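Local coordinates for protein ribonuclease-like 3 (Danio rerio, PDB 2VQ9) that cleaves RNA as a secreted ribonuclease of the pancreatic family, promotes angiogenesis and kills bacteria independently of its RNase activity, at residues F71-G76 against Q102-T107. Sequence-based numbering, arbitrary orientation.
Sequences FIQANG and QFTVIT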
ATOM      1  N   PHE A  71      -3.653   0.496  -2.139  1.00 15.54           N
ATOM      2  CA  PHE A  71      -4.125   0.717  -0.768  1.00 15.94           C
ATOM      3  C   PHE A  71      -4.730  -0.533  -0.176  1.00 16.79           C
ATOM      4  O   PHE A  71      -5.600  -1.172  -0.786  1.00 16.40           O
ATOM      5  CB  PHE A  71      -5.173   1.827  -0.695  1.00 16.27           C
ATOM      6  CG  PHE A  71      -4.646   3.179  -1.036  1.00 16.81           C
ATOM      7  CD1 PHE A  71      -3.885   3.890  -0.123  1.00 16.26           C
ATOM      8  CD2 PHE A  71      -4.906   3.743  -2.298  1.00 16.46           C
ATOM      9  CE1 PHE A  71      -3.376   5.161  -0.430  1.00 17.46           C
ATOM     10  CE2 PHE A  71      -4.414   5.033  -2.629  1.00 16.94           C
ATOM     11  CZ  PHE A  71      -3.623   5.734  -1.672  1.00 16.75           C
ATOM     12  N   ILE A  72      -4.280  -0.875   1.029  1.00 16.31           N
ATOM     13  CA  ILE A  72      -4.913  -1.964   1.751  1.00 17.62           C
ATOM     14  C   ILE A  72      -6.112  -1.371   2.488  1.00 18.39           C
ATOM     15  O   ILE A  72      -5.972  -0.370   3.206  1.00 18.50           O
ATOM     16  CB  ILE A  72      -3.969  -2.557   2.754  1.00 17.33           C
ATOM     17  CG1 ILE A  72      -2.692  -3.034   2.036  1.00 17.63           C
ATOM     18  CG2 ILE A  72      -4.673  -3.700   3.508  1.00 17.51           C
ATOM     19  CD1 ILE A  72      -1.492  -3.185   3.000  1.00 18.87           C
ATOM     20  N   GLN A  73      -7.268  -1.997   2.308  1.00 19.47           N
ATOM     21  CA  GLN A  73      -8.525  -1.533   2.913  1.00 20.66           C
ATOM     22  C   GLN A  73      -8.628  -2.092   4.334  1.00 21.15           C
ATOM     23  O   GLN A  73      -9.415  -3.004   4.599  1.00 21.61           O
ATOM     24  CB  GLN A  73      -9.690  -2.013   2.064  1.00 20.99           C
ATOM     25  CG  GLN A  73     -10.991  -1.238   2.254  1.00 21.36           C
ATOM     26  CD  GLN A  73     -12.099  -1.842   1.467  1.00 22.70           C
ATOM     27  OE1 GLN A  73     -12.555  -2.958   1.746  1.00 22.59           O
ATOM     28  NE2 GLN A  73     -12.555  -1.124   0.472  1.00 25.06           N
ATOM     29  N   ALA A  74      -7.825  -1.536   5.231  1.00 21.23           N
ATOM     30  CA  ALA A  74      -7.753  -1.929   6.650  1.00 21.62           C
ATOM     31  C   ALA A  74      -7.108  -0.799   7.457  1.00 22.34           C
ATOM     32  O   ALA A  74      -6.575   0.170   6.875  1.00 21.34           O
ATOM     33  CB  ALA A  74      -6.914  -3.236   6.811  1.00 21.03           C
ATOM     34  N   ASN A  75      -7.155  -0.921   8.791  1.00 23.24           N
ATOM     35  CA  ASN A  75      -6.515   0.049   9.676  1.00 25.32           C
ATOM     36  C   ASN A  75      -5.044  -0.318   9.941  1.00 24.65           C
ATOM     37  O   ASN A  75      -4.647  -1.453   9.734  1.00 24.71           O
ATOM     38  CB  ASN A  75      -7.408   0.320  10.937  1.00 26.55           C
ATOM     39  CG  ASN A  75      -6.844  -0.235  12.278  1.00 29.82           C
ATOM     40  OD1 ASN A  75      -5.902  -1.017  12.325  1.00 33.40           O
ATOM     41  ND2 ASN A  75      -7.469   0.193  13.389  1.00 33.33           N
ATOM     42  N   GLY A  76      -4.237   0.678  10.308  1.00 24.37           N
ATOM     43  CA  GLY A  76      -2.807   0.512  10.496  1.00 24.12           C
ATOM     44  C   GLY A  76      -2.368  -0.539  11.492  1.00 24.20           C
ATOM     45  O   GLY A  76      -1.499  -1.349  11.199  1.00 23.73           O
ATOM     46  N   GLN A 102      -6.788 -13.041   4.084  1.00 24.10           N
ATOM     47  CA  GLN A 102      -7.017 -12.208   2.913  1.00 23.87           C
ATOM     48  C   GLN A 102      -7.308 -10.791   3.400  1.00 22.58           C
ATOM     49  O   GLN A 102      -7.948 -10.614   4.455  1.00 21.75           O
ATOM     50  CB  GLN A 102      -8.251 -12.690   2.163  1.00 24.73           C
ATOM     51  CG  GLN A 102      -8.209 -14.163   1.769  1.00 28.68           C
ATOM     52  CD  GLN A 102      -7.370 -14.354   0.561  1.00 33.51           C
ATOM     53  OE1 GLN A 102      -6.494 -15.223   0.522  1.00 36.77           O
ATOM     54  NE2 GLN A 102      -7.598 -13.524  -0.438  1.00 33.33           N
ATOM     55  N   PHE A 103      -6.832  -9.806   2.625  1.00 21.06           N
ATOM     56  CA  PHE A 103      -7.208  -8.405   2.789  1.00 20.18           C
ATOM     57  C   PHE A 103      -7.806  -7.927   1.448  1.00 19.37           C
ATOM     58  O   PHE A 103      -7.453  -8.415   0.374  1.00 18.91           O
ATOM     59  CB  PHE A 103      -5.979  -7.545   3.103  1.00 19.04           C
ATOM     60  CG  PHE A 103      -5.462  -7.673   4.515  1.00 20.21           C
ATOM     61  CD1 PHE A 103      -5.754  -6.692   5.473  1.00 19.61           C
ATOM     62  CD2 PHE A 103      -4.653  -8.757   4.885  1.00 20.87           C
ATOM     63  CE1 PHE A 103      -5.233  -6.801   6.801  1.00 20.86           C
ATOM     64  CE2 PHE A 103      -4.139  -8.881   6.194  1.00 21.07           C
ATOM     65  CZ  PHE A 103      -4.430  -7.900   7.153  1.00 20.45           C
ATOM     66  N   THR A 104      -8.722  -6.983   1.519  1.00 18.90           N
ATOM     67  CA  THR A 104      -9.151  -6.297   0.332  1.00 18.31           C
ATOM     68  C   THR A 104      -8.146  -5.189   0.029  1.00 18.39           C
ATOM     69  O   THR A 104      -7.810  -4.370   0.898  1.00 17.71           O
ATOM     70  CB  THR A 104     -10.567  -5.751   0.515  1.00 17.98           C
ATOM     71  OG1 THR A 104     -11.432  -6.882   0.707  1.00 18.58           O
ATOM     72  CG2 THR A 104     -11.010  -4.951  -0.723  1.00 18.52           C
ATOM     73  N   VAL A 105      -7.651  -5.208  -1.200  1.00 17.88           N
ATOM     74  CA  VAL A 105      -6.805  -4.122  -1.687  1.00 18.67           C
ATOM     75  C   VAL A 105      -7.438  -3.417  -2.889  1.00 18.53           C
ATOM     76  O   VAL A 105      -8.151  -4.044  -3.682  1.00 19.29           O
ATOM     77  CB  VAL A 105      -5.358  -4.587  -2.011  1.00 18.74           C
ATOM     78  CG1 VAL A 105      -4.736  -5.249  -0.770  1.00 19.79           C
ATOM     79  CG2 VAL A 105      -5.330  -5.531  -3.252  1.00 20.57           C
ATOM     80  N   ILE A 106      -7.161  -2.123  -3.025  1.00 17.28           N
ATOM     81  CA  ILE A 106      -7.555  -1.371  -4.212  1.00 17.52           C
ATOM     82  C   ILE A 106      -6.287  -0.854  -4.883  1.00 17.02           C
ATOM     83  O   ILE A 106      -5.467  -0.165  -4.274  1.00 15.88           O
ATOM     84  CB  ILE A 106      -8.563  -0.217  -3.874  1.00 18.30           C
ATOM     85  CG1 ILE A 106      -9.892  -0.835  -3.366  1.00 20.53           C
ATOM     86  CG2 ILE A 106      -8.695   0.780  -5.089  1.00 18.30           C
ATOM     87  CD1 ILE A 106     -11.042  -0.716  -4.260  1.00 25.90           C
ATOM     88  N   THR A 107      -6.105  -1.243  -6.132  1.00 16.82           N
ATOM     89  CA  THR A 107      -4.937  -0.825  -6.911  1.00 17.53           C
ATOM     90  C   THR A 107      -5.356   0.367  -7.781  1.00 16.87           C
ATOM     91  O   THR A 107      -6.303   0.282  -8.559  1.00 17.43           O
ATOM     92  CB  THR A 107      -4.411  -2.000  -7.749  1.00 18.30           C
ATOM     93  OG1 THR A 107      -3.971  -3.033  -6.844  1.00 21.25           O
ATOM     94  CG2 THR A 107      -3.248  -1.563  -8.641  1.00 18.49           C
TER
HETATM   95  O   HOH W   1      -9.269  -5.798   4.068  1.00 18.05           O
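Phe71 and Ile106 form an antiparallel hydrogen-bonded pair where strand 68-72 meets strand 103-112 in the curved beta-sheet of the ribonuclease A fold. The two bonds of the pair, Phe71 N to Ile106 O and Ile106 N to Phe71 O, are both 2.9 Å long. Ile72 and Val105 make the next, non-hydrogen-bonded pair, their CA atoms 4.5 Å apart. Gln73 N adds a third bond, to Thr104 O at 2.8 Å, but Gln73 then centres an inverse gamma turn and the chains part. A water fills the next step of the ladder, donating to Gln73 O and accepting from Thr104 N.

On the face of Ile72 and Val105, with CG1 beside the backbone N (chi1 -57°), Ile72 brings its CG2 branch to Phe103 CD1 at 3.7 Å, while its CG1 meets Val105 CG1. Ala74 CB lies in the plane of the Phe103 ring, at the CD1-CE1 edge. Gln73 runs extended beside Thr104, and its OE1 rests against Thr104 CG2 at 3.5 Å. Farther out, the Ile72 backbone also hydrogen-bonds with that of His37, the catalytic proton acceptor, so the end of the strand lies beside the active site, and the Phe71 ring, on the face it shares with Ile106, packs on Val50 and Met51 of helix 47-53. The amide of Gln73 is held from outside the two strands, its NE2 bonding to Ile42 O.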